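Local atomic coordinates of chain length determinant protein (Shigella flexneri, PDB entry 4E2H), a protein that probably sets the modal chain length of the O-antigen polysaccharide of lipopolysaccharide, acting in the periplasm from the inner membrane. Residues Gly52-Ser55 / Ser56-Ala60; Gln109-Asp112 / Lys113-Glu117; Asp149-Ile152 / Arg153-Gln156; Leu203-Ser206 / Pro207-Gln211. All blocks are in the same frame, centred on the assembly; numbering follows the deposited sequence.

Interaction 1 of 4, residues Gly52-Ser55 / Ser56-Ala60; sequences GRFS and SAFSA
Ser-56 and Ser-59 turn their hydroxyls back onto the carbonyls of the preceding helical turn, Ser-56 OG reaching Arg-53 O at 2.9 Å and Ser-59 OG reaching Ser-55 O at 2.8 Å. Both acceptors also take a backbone N-H of helix 43-65. At Arg-53 O, Ala-57 N makes the regular helical bond, nearly straight at 169°, and it arrives from the same face of the carbonyl plane as the serine hydroxyl. At Ser-55 O, by contrast, Ser-59 N and Ser-59 OG come from opposite faces. The two hydroxyls are placed by different rotations: Ser-56 OG sits between its own N and carbonyl carbon, whereas Ser-59 OG lies opposite the carbonyl carbon (chi1 -52°). Ser-55 follows the same habit one step earlier, its OG donating to Gly-52 O at 3.1 Å from above the carbonyl plane; the amide of Ser-56 adds a weak bond to that oxygen.

Another face of the helix carries the aromatic residues. Phe-54 and Phe-58 lie side by side, and Phe-54 CE1 meets Phe-58 CD1 at 3.7 Å; their planes are 17° apart but slid so far that the rings barely overlap. Both touch Ile-107 of helix 97-164, while Phe-58 also packs on Leu-74, Ile-76 and Val-89 of the sheet. The serines instead approach a second subunit, Ser-56 at its Pro-86 and Ser-59 at its Val-80. Serine is small enough for such a close interface, and a hydroxyl bonded within its own helix can probably sit against an apolar surface of the neighbour without needing a polar partner there.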
ATOM      1  N   GLY C  52     -18.690   3.843   5.749  1.00 41.10           N
ATOM      2  CA  GLY C  52     -19.167   2.521   6.119  1.00 38.81           C
ATOM      3  C   GLY C  52     -18.949   2.318   7.602  1.00 42.50           C
ATOM      4  O   GLY C  52     -19.737   1.666   8.292  1.00 42.22           O
ATOM      5  N   ARG C  53     -17.855   2.891   8.087  1.00 38.09           N
ATOM      6  CA  ARG C  53     -17.510   2.794   9.486  1.00 38.92           C
ATOM      7  C   ARG C  53     -18.576   3.480  10.324  1.00 42.27           C
ATOM      8  O   ARG C  53     -19.022   2.936  11.331  1.00 41.50           O
ATOM      9  CB  ARG C  53     -16.153   3.452   9.705  1.00 42.80           C
ATOM     10  CG  ARG C  53     -15.547   3.184  11.053  1.00 48.02           C
ATOM     11  CD  ARG C  53     -14.024   3.094  10.992  1.00 50.56           C
ATOM     12  NE  ARG C  53     -13.554   2.411  12.191  1.00 53.44           N
ATOM     13  CZ  ARG C  53     -12.906   1.256  12.192  1.00 52.85           C
ATOM     14  NH1 ARG C  53     -12.600   0.664  11.045  1.00 51.19           N
ATOM     15  NH2 ARG C  53     -12.549   0.712  13.346  1.00 54.98           N
ATOM     16  N   PHE C  54     -18.975   4.677   9.895  1.00 45.20           N
ATOM     17  CA  PHE C  54     -19.985   5.483  10.581  1.00 41.83           C
ATOM     18  C   PHE C  54     -21.352   4.822  10.614  1.00 43.92           C
ATOM     19  O   PHE C  54     -21.972   4.697  11.676  1.00 45.41           O
ATOM     20  CB  PHE C  54     -20.118   6.841   9.892  1.00 43.21           C
ATOM     21  CG  PHE C  54     -21.098   7.778  10.568  1.00 46.76           C
ATOM     22  CD1 PHE C  54     -22.467   7.537  10.513  1.00 44.27           C
ATOM     23  CD2 PHE C  54     -20.650   8.910  11.241  1.00 49.70           C
ATOM     24  CE1 PHE C  54     -23.366   8.394  11.127  1.00 48.70           C
ATOM     25  CE2 PHE C  54     -21.546   9.779  11.857  1.00 50.84           C
ATOM     26  CZ  PHE C  54     -22.902   9.519  11.802  1.00 52.17           C
ATOM     27  N   SER C  55     -21.843   4.428   9.445  1.00 35.30           N
ATOM     28  CA  SER C  55     -23.132   3.752   9.376  1.00 34.20           C
ATOM     29  C   SER C  55     -23.139   2.500  10.253  1.00 37.55           C
ATOM     30  O   SER C  55     -24.181   2.071  10.733  1.00 37.71           O
ATOM     31  CB  SER C  55     -23.444   3.346   7.946  1.00 33.05           C
ATOM     32  OG  SER C  55     -22.700   2.202   7.586  1.00 36.57           O
ATOM     33  N   SER C  56     -21.984   1.890  10.466  1.00 46.51           N
ATOM     34  CA  SER C  56     -22.007   0.666  11.250  1.00 48.01           C
ATOM     35  C   SER C  56     -22.220   1.031  12.717  1.00 47.36           C
ATOM     36  O   SER C  56     -23.094   0.484  13.371  1.00 47.14           O
ATOM     37  CB  SER C  56     -20.757  -0.201  11.017  1.00 48.31           C
ATOM     38  OG  SER C  56     -19.674   0.177  11.858  1.00 51.54           O
ATOM     39  N   ALA C  57     -21.446   1.978  13.231  1.00 39.09           N
ATOM     40  CA  ALA C  57     -21.636   2.395  14.610  1.00 41.51           C
ATOM     41  C   ALA C  57     -23.056   2.947  14.753  1.00 42.09           C
ATOM     42  O   ALA C  57     -23.637   2.948  15.845  1.00 40.44           O
ATOM     43  CB  ALA C  57     -20.604   3.438  15.002  1.00 39.55           C
ATOM     44  N   PHE C  58     -23.620   3.409  13.646  1.00 46.01           N
ATOM     45  CA  PHE C  58     -24.968   3.955  13.691  1.00 49.29           C
ATOM     46  C   PHE C  58     -26.024   2.843  13.801  1.00 53.01           C
ATOM     47  O   PHE C  58     -27.005   2.960  14.542  1.00 53.77           O
ATOM     48  CB  PHE C  58     -25.235   4.826  12.477  1.00 46.51           C
ATOM     49  CG  PHE C  58     -26.340   5.810  12.679  1.00 51.31           C
ATOM     50  CD1 PHE C  58     -26.078   7.041  13.252  1.00 48.51           C
ATOM     51  CD2 PHE C  58     -27.641   5.507  12.297  1.00 50.23           C
ATOM     52  CE1 PHE C  58     -27.084   7.954  13.439  1.00 51.41           C
ATOM     53  CE2 PHE C  58     -28.663   6.426  12.479  1.00 51.56           C
ATOM     54  CZ  PHE C  58     -28.383   7.650  13.052  1.00 52.44           C
ATOM     55  N   SER C  59     -25.816   1.764  13.056  1.00 56.94           N
ATOM     56  CA  SER C  59     -26.673   0.592  13.161  1.00 56.99           C
ATOM     57  C   SER C  59     -26.657   0.051  14.580  1.00 58.97           C
ATOM     58  O   SER C  59     -27.645  -0.501  15.051  1.00 64.45           O
ATOM     59  CB  SER C  59     -26.188  -0.511  12.213  1.00 60.23           C
ATOM     60  OG  SER C  59     -26.037  -0.030  10.886  1.00 64.96           O
ATOM     61  N   ALA C  60     -25.521   0.171  15.255  1.00 50.85           N
ATOM     62  CA  ALA C  60     -25.434  -0.317  16.617  1.00 50.64           C
ATOM     63  C   ALA C  60     -26.256   0.591  17.522  1.00 49.33           C
ATOM     64  O   ALA C  60     -26.963   0.113  18.403  1.00 50.80           O
ATOM     65  CB  ALA C  60     -23.998  -0.386  17.073  1.00 48.34           C
TER

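Interaction 2 of 4, residues Gln109-Asp112 / Lys113-Glu117; sequences QVDD and KVNQE
Asn-115 reaches back one turn to Asp-111 within the long alpha-helix 97-164, an i to i+4 contact in which a side-chain amide takes up a backbone carbonyl. Asn-115 ND2 donates to Asp-111 O at 2.9 Å; the N-H points almost straight at the oxygen (174°), which lies in the plane of the amide. The side chain thus takes the oxygen that Asn-115 N would meet in a regular helix. A chi1 of -98°, well off the usual staggered value, swings the amide back over the preceding turn. Asparagine suits the place because its short chain carries an N-H donor just far enough to meet this oxygen. The Asp-111 side chain lies alongside, pointing the same way, with its carboxylate plane turned 72° from the amide.

The apolar stripe is carried by Val-110 and Val-114, whose beta-branched side chains are short and stiff. In both, CG1 stands opposite the backbone N and CG2 opposite the carbonyl carbon, so that Val-110 CG1 faces Val-114 CG2. Val-110 packs on Ala-57, Phe-58 and Leu-61 of helix 43-65, and Val-114 on Ala-231.

Lys-113 belongs to the exposed side. Its chain is extended throughout, leading the ammonium away from the helix, and it packs on Val-235 of a second subunit; a long flexible chain with a charged end fits such a margin. Beneath the valines, Val-114 N still meets Val-110 O at 2.9 Å, while Val-114 CG2 lies 3.6 Å from the same oxygen.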
ATOM      1  N   GLN C 109     -22.793  11.785  18.376  1.00 46.88           N
ATOM      2  CA  GLN C 109     -22.416  10.822  19.392  1.00 44.84           C
ATOM      3  C   GLN C 109     -21.687   9.667  18.722  1.00 53.57           C
ATOM      4  O   GLN C 109     -20.757   9.071  19.284  1.00 50.64           O
ATOM      5  CB  GLN C 109     -23.647  10.315  20.142  1.00 48.44           C
ATOM      6  CG  GLN C 109     -23.393   9.087  21.015  1.00 46.93           C
ATOM      7  CD  GLN C 109     -24.665   8.571  21.666  1.00 48.06           C
ATOM      8  OE1 GLN C 109     -25.258   9.248  22.508  1.00 50.06           O
ATOM      9  NE2 GLN C 109     -25.107   7.383  21.262  1.00 45.92           N
ATOM     10  N   VAL C 110     -22.118   9.355  17.507  1.00 61.86           N
ATOM     11  CA  VAL C 110     -21.447   8.334  16.734  1.00 55.88           C
ATOM     12  C   VAL C 110     -20.203   8.924  16.081  1.00 61.54           C
ATOM     13  O   VAL C 110     -19.164   8.265  16.023  1.00 61.40           O
ATOM     14  CB  VAL C 110     -22.383   7.710  15.688  1.00 57.97           C
ATOM     15  CG1 VAL C 110     -21.611   6.791  14.760  1.00 55.43           C
ATOM     16  CG2 VAL C 110     -23.506   6.944  16.378  1.00 55.14           C
ATOM     17  N   ASP C 111     -20.286  10.170  15.617  1.00 56.23           N
ATOM     18  CA  ASP C 111     -19.121  10.803  15.012  1.00 54.61           C
ATOM     19  C   ASP C 111     -17.992  10.948  16.019  1.00 59.78           C
ATOM     20  O   ASP C 111     -16.844  11.169  15.647  1.00 61.03           O
ATOM     21  CB  ASP C 111     -19.462  12.160  14.419  1.00 56.21           C
ATOM     22  CG  ASP C 111     -18.232  12.902  13.906  1.00 62.57           C
ATOM     23  OD1 ASP C 111     -17.330  12.250  13.334  1.00 63.57           O
ATOM     24  OD2 ASP C 111     -18.161  14.145  14.080  1.00 64.54           O
ATOM     25  N   ASP C 112     -18.309  10.836  17.301  1.00 59.15           N
ATOM     26  CA  ASP C 112     -17.264  10.863  18.314  1.00 56.59           C
ATOM     27  C   ASP C 112     -16.760   9.459  18.588  1.00 57.32           C
ATOM     28  O   ASP C 112     -15.566   9.252  18.767  1.00 57.20           O
ATOM     29  CB  ASP C 112     -17.771  11.514  19.595  1.00 55.49           C
ATOM     30  CG  ASP C 112     -17.743  13.023  19.519  1.00 63.85           C
ATOM     31  OD1 ASP C 112     -17.368  13.562  18.448  1.00 67.12           O
ATOM     32  OD2 ASP C 112     -18.108  13.673  20.524  1.00 67.14           O
ATOM     33  N   LYS C 113     -17.673   8.493  18.617  1.00 47.97           N
ATOM     34  CA  LYS C 113     -17.276   7.114  18.852  1.00 47.51           C
ATOM     35  C   LYS C 113     -16.295   6.656  17.760  1.00 48.79           C
ATOM     36  O   LYS C 113     -15.204   6.164  18.048  1.00 47.62           O
ATOM     37  CB  LYS C 113     -18.491   6.196  18.923  1.00 44.89           C
ATOM     38  CG  LYS C 113     -18.138   4.721  19.084  1.00 49.35           C
ATOM     39  CD  LYS C 113     -19.362   3.877  19.454  1.00 50.70           C
ATOM     40  CE  LYS C 113     -18.949   2.414  19.676  1.00 61.89           C
ATOM     41  NZ  LYS C 113     -20.104   1.434  19.698  1.00 64.78           N
ATOM     42  N   VAL C 114     -16.689   6.853  16.511  1.00 38.26           N
ATOM     43  CA  VAL C 114     -15.860   6.516  15.372  1.00 39.71           C
ATOM     44  C   VAL C 114     -14.510   7.211  15.449  1.00 43.37           C
ATOM     45  O   VAL C 114     -13.496   6.633  15.083  1.00 46.56           O
ATOM     46  CB  VAL C 114     -16.526   6.927  14.030  1.00 38.43           C
ATOM     47  CG1 VAL C 114     -15.490   6.928  12.891  1.00 37.67           C
ATOM     48  CG2 VAL C 114     -17.689   6.018  13.698  1.00 36.21           C
ATOM     49  N   ASN C 115     -14.477   8.457  15.893  1.00 41.92           N
ATOM     50  CA  ASN C 115     -13.189   9.133  15.969  1.00 45.41           C
ATOM     51  C   ASN C 115     -12.321   8.513  17.048  1.00 50.26           C
ATOM     52  O   ASN C 115     -11.084   8.527  16.962  1.00 52.74           O
ATOM     53  CB  ASN C 115     -13.330  10.638  16.169  1.00 45.20           C
ATOM     54  CG  ASN C 115     -13.211  11.402  14.865  1.00 50.91           C
ATOM     55  OD1 ASN C 115     -12.094  11.682  14.387  1.00 48.27           O
ATOM     56  ND2 ASN C 115     -14.365  11.744  14.274  1.00 51.32           N
ATOM     57  N   GLN C 116     -12.977   7.944  18.053  1.00 63.12           N
ATOM     58  CA  GLN C 116     -12.270   7.160  19.049  1.00 67.76           C
ATOM     59  C   GLN C 116     -11.694   5.854  18.451  1.00 67.10           C
ATOM     60  O   GLN C 116     -10.499   5.602  18.563  1.00 70.41           O
ATOM     61  CB  GLN C 116     -13.181   6.879  20.237  1.00 69.77           C
ATOM     62  CG  GLN C 116     -12.752   7.570  21.510  1.00 75.58           C
ATOM     63  CD  GLN C 116     -12.873   6.650  22.720  1.00 91.42           C
ATOM     64  OE1 GLN C 116     -13.173   5.455  22.585  1.00 89.01           O
ATOM     65  NE2 GLN C 116     -12.639   7.201  23.910  1.00 95.63           N
ATOM     66  N   GLU C 117     -12.538   5.034  17.820  1.00 62.61           N
ATOM     67  CA  GLU C 117     -12.087   3.804  17.149  1.00 59.96           C
ATOM     68  C   GLU C 117     -10.977   4.108  16.156  1.00 59.82           C
ATOM     69  O   GLU C 117     -10.078   3.306  15.963  1.00 61.73           O
ATOM     70  CB  GLU C 117     -13.227   3.140  16.361  1.00 59.47           C
ATOM     71  CG  GLU C 117     -14.332   2.446  17.161  1.00 61.20           C
ATOM     72  CD  GLU C 117     -15.490   1.990  16.256  1.00 65.93           C
ATOM     73  OE1 GLU C 117     -15.395   2.195  15.020  1.00 60.02           O
ATOM     74  OE2 GLU C 117     -16.498   1.434  16.766  1.00 71.26           O
TER

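Interaction 3 of 4, residues Asp149-Ile152 / Arg153-Gln156; sequences DLRI and RQIQ
Arg-151 extends outward from the helix, and its guanidinium edge meets the Gln-154 amide; the side chain can be followed atom by atom. CB leaves the backbone heading away from the next turn, but with CG opposite the backbone N and a bend at chi2 of 42° the chain swings round. CG then meets Ile-155 CD1 at 4.1 Å, the two side chains crossing at about a right angle. CD comes within 3.2 Å of Gln-154 OE1, and NE and CZ pass the same oxygen at longer range. At the tip, NH1 donates to Gln-154 OE1 at 2.8 Å and 163°. The oxygen sits at the guanidinium edge, in its plane, although the amide is turned 49° from that plane. The other terminal nitrogen, NH2, hydrogen-bonds Val-178 O. Arginine suits the place by offering a greasy shaft and several N-H groups, and glutamine by supplying a neutral acceptor that can be buried.

Arg-153 behaves differently: it folds back over the preceding turn and lays one guanidinium face on Leu-150 CA, with NH2 3.5 Å from Leu-150 CB. Ile-152 CD1 and Ile-155 CD1 meet at 3.8 Å.

The turn lies far along helix 97-164. Ile-155 packs on Met-194 and Ile-195 of helix 187-195, Leu-150 touches Leu-203 of a second subunit and, at Arg-151 alone, the turn meets a third subunit through its Ser-188.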
ATOM      1  N   ASP C 149      31.640  -8.204   3.780  1.00 47.96           N
ATOM      2  CA  ASP C 149      32.547  -9.170   4.402  1.00 47.94           C
ATOM      3  C   ASP C 149      33.117 -10.209   3.439  1.00 46.25           C
ATOM      4  O   ASP C 149      34.302 -10.560   3.516  1.00 47.28           O
ATOM      5  CB  ASP C 149      31.922  -9.798   5.640  1.00 49.67           C
ATOM      6  CG  ASP C 149      31.533  -8.743   6.654  1.00 61.18           C
ATOM      7  OD1 ASP C 149      31.885  -7.568   6.395  1.00 56.89           O
ATOM      8  OD2 ASP C 149      30.894  -9.069   7.684  1.00 63.83           O
ATOM      9  N   LEU C 150      32.292 -10.689   2.523  1.00 26.68           N
ATOM     10  CA  LEU C 150      32.821 -11.498   1.422  1.00 29.46           C
ATOM     11  C   LEU C 150      33.903 -10.748   0.633  1.00 26.33           C
ATOM     12  O   LEU C 150      34.934 -11.314   0.324  1.00 23.98           O
ATOM     13  CB  LEU C 150      31.715 -11.942   0.459  1.00 27.92           C
ATOM     14  CG  LEU C 150      32.247 -12.388  -0.911  1.00 25.92           C
ATOM     15  CD1 LEU C 150      32.787 -13.796  -0.837  1.00 29.11           C
ATOM     16  CD2 LEU C 150      31.140 -12.305  -1.977  1.00 29.88           C
ATOM     17  N   ARG C 151      33.679  -9.478   0.317  1.00 27.47           N
ATOM     18  CA  ARG C 151      34.675  -8.735  -0.431  1.00 25.66           C
ATOM     19  C   ARG C 151      35.942  -8.651   0.418  1.00 30.45           C
ATOM     20  O   ARG C 151      37.048  -8.816  -0.117  1.00 24.87           O
ATOM     21  CB  ARG C 151      34.172  -7.363  -0.859  1.00 23.70           C
ATOM     22  CG  ARG C 151      35.111  -6.598  -1.793  1.00 23.33           C
ATOM     23  CD  ARG C 151      35.726  -7.513  -2.885  1.00 27.56           C
ATOM     24  NE  ARG C 151      36.193  -6.710  -4.026  1.00 32.23           N
ATOM     25  CZ  ARG C 151      36.403  -7.169  -5.262  1.00 29.68           C
ATOM     26  NH1 ARG C 151      36.205  -8.445  -5.546  1.00 31.20           N
ATOM     27  NH2 ARG C 151      36.820  -6.344  -6.218  1.00 33.56           N
ATOM     28  N   ILE C 152      35.800  -8.477   1.739  1.00 37.64           N
ATOM     29  CA  ILE C 152      36.989  -8.506   2.630  1.00 39.56           C
ATOM     30  C   ILE C 152      37.725  -9.863   2.680  1.00 40.03           C
ATOM     31  O   ILE C 152      38.953  -9.901   2.777  1.00 38.86           O
ATOM     32  CB  ILE C 152      36.712  -8.028   4.087  1.00 39.09           C
ATOM     33  CG1 ILE C 152      36.802  -6.506   4.200  1.00 43.67           C
ATOM     34  CG2 ILE C 152      37.746  -8.578   5.041  1.00 40.21           C
ATOM     35  CD1 ILE C 152      37.124  -5.782   2.911  1.00 47.66           C
ATOM     36  N   ARG C 153      37.006 -10.978   2.635  1.00 36.92           N
ATOM     37  CA  ARG C 153      37.712 -12.255   2.632  1.00 35.99           C
ATOM     38  C   ARG C 153      38.469 -12.360   1.319  1.00 38.29           C
ATOM     39  O   ARG C 153      39.594 -12.844   1.289  1.00 39.64           O
ATOM     40  CB  ARG C 153      36.792 -13.457   2.880  1.00 33.69           C
ATOM     41  CG  ARG C 153      36.185 -13.444   4.284  1.00 38.27           C
ATOM     42  CD  ARG C 153      35.300 -14.664   4.587  1.00 42.04           C
ATOM     43  NE  ARG C 153      34.291 -14.928   3.559  1.00 43.85           N
ATOM     44  CZ  ARG C 153      33.077 -14.361   3.524  1.00 44.52           C
ATOM     45  NH1 ARG C 153      32.710 -13.505   4.475  1.00 38.55           N
ATOM     46  NH2 ARG C 153      32.221 -14.661   2.542  1.00 40.19           N
ATOM     47  N   GLN C 154      37.879 -11.854   0.242  1.00 33.35           N
ATOM     48  CA  GLN C 154      38.557 -11.869  -1.052  1.00 34.20           C
ATOM     49  C   GLN C 154      39.855 -11.087  -0.968  1.00 34.87           C
ATOM     50  O   GLN C 154      40.892 -11.529  -1.443  1.00 37.98           O
ATOM     51  CB  GLN C 154      37.650 -11.297  -2.149  1.00 30.42           C
ATOM     52  CG  GLN C 154      36.506 -12.233  -2.491  1.00 33.55           C
ATOM     53  CD  GLN C 154      35.704 -11.782  -3.688  1.00 32.73           C
ATOM     54  OE1 GLN C 154      35.496 -10.571  -3.908  1.00 30.44           O
ATOM     55  NE2 GLN C 154      35.258 -12.753  -4.492  1.00 25.45           N
ATOM     56  N   ILE C 155      39.786  -9.916  -0.357  1.00 36.52           N
ATOM     57  CA  ILE C 155      40.969  -9.105  -0.142  1.00 36.86           C
ATOM     58  C   ILE C 155      41.992  -9.816   0.757  1.00 38.58           C
ATOM     59  O   ILE C 155      43.157  -9.903   0.380  1.00 40.14           O
ATOM     60  CB  ILE C 155      40.607  -7.694   0.391  1.00 35.37           C
ATOM     61  CG1 ILE C 155      40.122  -6.817  -0.767  1.00 35.76           C
ATOM     62  CG2 ILE C 155      41.798  -7.058   1.086  1.00 34.77           C
ATOM     63  CD1 ILE C 155      38.920  -5.940  -0.436  1.00 36.13           C
ATOM     64  N   GLN C 156      41.578 -10.334   1.917  1.00 40.40           N
ATOM     65  CA  GLN C 156      42.506 -11.088   2.787  1.00 43.45           C
ATOM     66  C   GLN C 156      43.239 -12.167   2.002  1.00 41.56           C
ATOM     67  O   GLN C 156      44.409 -12.447   2.249  1.00 41.83           O
ATOM     68  CB  GLN C 156      41.784 -11.740   3.976  1.00 43.28           C
ATOM     69  CG  GLN C 156      41.965 -10.995   5.303  1.00 52.89           C
ATOM     70  CD  GLN C 156      40.732 -11.081   6.215  1.00 53.66           C
ATOM     71  OE1 GLN C 156      39.805 -11.854   5.957  1.00 53.41           O
ATOM     72  NE2 GLN C 156      40.721 -10.276   7.281  1.00 52.60           N
TER

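Interaction 4 of 4, residues Leu203-Ser206 / Pro207-Gln211; sequences LVFS and PNYYQ
Phe-205 and Tyr-209 stack face to face, and this aromatic pair carries the contact. The ring centroids are 3.9 Å apart with planes at 17°, and Phe-205 CG approaches Tyr-209 CD2 at 3.4 Å. Tyr-209 CG stands opposite its own backbone N (chi1 174°), which brings the ring back beneath the incoming loop. Tyr-210 adds a second aromatic neighbour, its OH at the edge of the Phe-205 ring and its CZ 4.1 Å from Phe-205 CB. Flat rings suit a loop that must lie close against a helix.

Among polar contacts, Tyr-209 N donates to Ser-206 O at 2.7 Å, from well above the carbonyl plane. Ser-206 OG is held by a water at 2.8 Å, which also accepts a weak bond from Asn-208 N. The tyrosine hydroxyl of Tyr-209 bonds Glu-141 of helix 97-164.

Proline suits position 207 because N-H groups in the first turn of a helix have no carbonyl of a preceding turn to bind, so a residue without one costs no helical bond. Phe-205 rests on Ala-144 and Tyr-209 on Leu-137. The arrangement is that of a proline in the first turn of an alpha-helix, with a face-to-face aromatic stack tying the preceding loop to that helix, packed on helix 97-164.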
ATOM      1  N   LEU C 203      29.185   0.782   3.415  1.00 42.43           N
ATOM      2  CA  LEU C 203      28.231  -0.155   2.854  1.00 40.47           C
ATOM      3  C   LEU C 203      27.604   0.423   1.596  1.00 39.18           C
ATOM      4  O   LEU C 203      27.289   1.610   1.543  1.00 40.90           O
ATOM      5  CB  LEU C 203      27.148  -0.461   3.878  1.00 37.04           C
ATOM      6  CG  LEU C 203      27.709  -1.234   5.070  1.00 43.90           C
ATOM      7  CD1 LEU C 203      26.649  -1.450   6.153  1.00 39.28           C
ATOM      8  CD2 LEU C 203      28.306  -2.573   4.592  1.00 42.42           C
ATOM      9  N   VAL C 204      27.434  -0.405   0.574  1.00 44.03           N
ATOM     10  CA  VAL C 204      26.688   0.014  -0.605  1.00 45.60           C
ATOM     11  C   VAL C 204      25.240  -0.506  -0.535  1.00 46.57           C
ATOM     12  O   VAL C 204      25.011  -1.686  -0.243  1.00 48.55           O
ATOM     13  CB  VAL C 204      27.381  -0.447  -1.890  1.00 42.95           C
ATOM     14  CG1 VAL C 204      26.376  -0.601  -3.000  1.00 48.37           C
ATOM     15  CG2 VAL C 204      28.427   0.555  -2.286  1.00 48.01           C
ATOM     16  N   PHE C 205      24.267   0.367  -0.782  1.00 37.57           N
ATOM     17  CA  PHE C 205      22.860  -0.040  -0.727  1.00 40.98           C
ATOM     18  C   PHE C 205      22.074   0.270  -1.983  1.00 42.40           C
ATOM     19  O   PHE C 205      22.438   1.159  -2.747  1.00 45.99           O
ATOM     20  CB  PHE C 205      22.148   0.679   0.409  1.00 38.88           C
ATOM     21  CG  PHE C 205      22.650   0.318   1.761  1.00 37.50           C
ATOM     22  CD1 PHE C 205      22.306  -0.899   2.337  1.00 33.57           C
ATOM     23  CD2 PHE C 205      23.455   1.203   2.474  1.00 38.00           C
ATOM     24  CE1 PHE C 205      22.754  -1.236   3.604  1.00 35.63           C
ATOM     25  CE2 PHE C 205      23.908   0.872   3.753  1.00 37.70           C
ATOM     26  CZ  PHE C 205      23.554  -0.352   4.320  1.00 34.56           C
ATOM     27  N   SER C 206      20.954  -0.426  -2.151  1.00 61.24           N
ATOM     28  CA  SER C 206      20.005  -0.120  -3.218  1.00 59.69           C
ATOM     29  C   SER C 206      19.337   1.251  -2.988  1.00 56.48           C
ATOM     30  O   SER C 206      19.166   1.685  -1.846  1.00 55.27           O
ATOM     31  CB  SER C 206      18.944  -1.226  -3.288  1.00 63.27           C
ATOM     32  OG  SER C 206      18.377  -1.342  -4.583  1.00 68.26           O
ATOM     33  N   PRO C 207      18.966   1.941  -4.075  1.00 45.74           N
ATOM     34  CA  PRO C 207      18.265   3.217  -3.902  1.00 48.01           C
ATOM     35  C   PRO C 207      17.010   2.997  -3.069  1.00 49.55           C
ATOM     36  O   PRO C 207      16.619   3.879  -2.297  1.00 48.31           O
ATOM     37  CB  PRO C 207      17.884   3.610  -5.328  1.00 47.46           C
ATOM     38  CG  PRO C 207      18.848   2.809  -6.209  1.00 51.07           C
ATOM     39  CD  PRO C 207      19.048   1.531  -5.487  1.00 46.34           C
ATOM     40  N   ASN C 208      16.395   1.824  -3.219  1.00 52.11           N
ATOM     41  CA  ASN C 208      15.246   1.466  -2.409  1.00 50.50           C
ATOM     42  C   ASN C 208      15.535   1.530  -0.920  1.00 52.14           C
ATOM     43  O   ASN C 208      14.625   1.687  -0.101  1.00 56.74           O
ATOM     44  CB  ASN C 208      14.763   0.056  -2.723  1.00 56.99           C
ATOM     45  CG  ASN C 208      13.755  -0.442  -1.693  1.00 59.76           C
ATOM     46  OD1 ASN C 208      14.113  -1.140  -0.735  1.00 51.00           O
ATOM     47  ND2 ASN C 208      12.484  -0.052  -1.872  1.00 59.88           N
ATOM     48  N   TYR C 209      16.799   1.365  -0.562  1.00 42.42           N
ATOM     49  CA  TYR C 209      17.169   1.411   0.831  1.00 39.85           C
ATOM     50  C   TYR C 209      17.031   2.830   1.353  1.00 41.32           C
ATOM     51  O   TYR C 209      16.532   3.034   2.461  1.00 40.02           O
ATOM     52  CB  TYR C 209      18.592   0.931   1.031  1.00 38.85           C
ATOM     53  CG  TYR C 209      19.053   1.107   2.446  1.00 32.66           C
ATOM     54  CD1 TYR C 209      18.614   0.256   3.451  1.00 34.20           C
ATOM     55  CD2 TYR C 209      19.912   2.132   2.786  1.00 33.53           C
ATOM     56  CE1 TYR C 209      19.040   0.422   4.768  1.00 35.58           C
ATOM     57  CE2 TYR C 209      20.346   2.304   4.093  1.00 35.95           C
ATOM     58  CZ  TYR C 209      19.909   1.452   5.081  1.00 33.98           C
ATOM     59  OH  TYR C 209      20.349   1.632   6.384  1.00 35.04           O
ATOM     60  N   TYR C 210      17.475   3.814   0.573  1.00 45.98           N
ATOM     61  CA  TYR C 210      17.344   5.196   1.026  1.00 48.69           C
ATOM     62  C   TYR C 210      15.880   5.651   1.076  1.00 48.67           C
ATOM     63  O   TYR C 210      15.498   6.367   1.999  1.00 46.72           O
ATOM     64  CB  TYR C 210      18.211   6.152   0.198  1.00 47.97           C
ATOM     65  CG  TYR C 210      19.639   5.694   0.145  1.00 46.25           C
ATOM     66  CD1 TYR C 210      20.385   5.579   1.309  1.00 49.35           C
ATOM     67  CD2 TYR C 210      20.243   5.353  -1.065  1.00 48.39           C
ATOM     68  CE1 TYR C 210      21.706   5.119   1.280  1.00 46.27           C
ATOM     69  CE2 TYR C 210      21.568   4.906  -1.114  1.00 45.67           C
ATOM     70  CZ  TYR C 210      22.290   4.786   0.069  1.00 47.02           C
ATOM     71  OH  TYR C 210      23.597   4.344   0.054  1.00 47.99           O
ATOM     72  N   GLN C 211      15.068   5.232   0.103  1.00 55.64           N
ATOM     73  CA  GLN C 211      13.644   5.605   0.089  1.00 60.36           C
ATOM     74  C   GLN C 211      12.963   5.049   1.317  1.00 59.33           C
ATOM     75  O   GLN C 211      12.242   5.748   2.035  1.00 57.77           O
ATOM     76  CB  GLN C 211      12.921   5.036  -1.132  1.00 57.87           C
ATOM     77  CG  GLN C 211      13.408   5.544  -2.468  1.00 66.92           C
ATOM     78  CD  GLN C 211      12.701   4.855  -3.617  1.00 73.55           C
ATOM     79  OE1 GLN C 211      11.635   4.259  -3.428  1.00 70.46           O
ATOM     80  NE2 GLN C 211      13.297   4.912  -4.814  1.00 72.74           N
TER
HETATM   81  O   HOH W   1      16.174  -0.291  -5.972  1.00 45.29           O

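The four contacts follow one another along the chain and divide between two parts of an elongated molecule. Interactions 1 and 2, with centres 10 Å apart, touch where helix 43-65 packs on helix 97-164: Ala-57 meets Val-110, and Arg-53 makes a long, weak ion pair with Glu-117. Interaction 3 lies on the same long helix, 59 Å between centres from interaction 2, on the far side of the chain's centre. Interaction 4 joins a loop to helix 207-219. Its centre is about 21 Å from that of interaction 3, and the two do not touch. Helix 97-164 thus spans from the sheet-bearing end to the far end of the chain from the sheet, and neighbouring subunits pack at both, consistent with side-by-side assembly along its length.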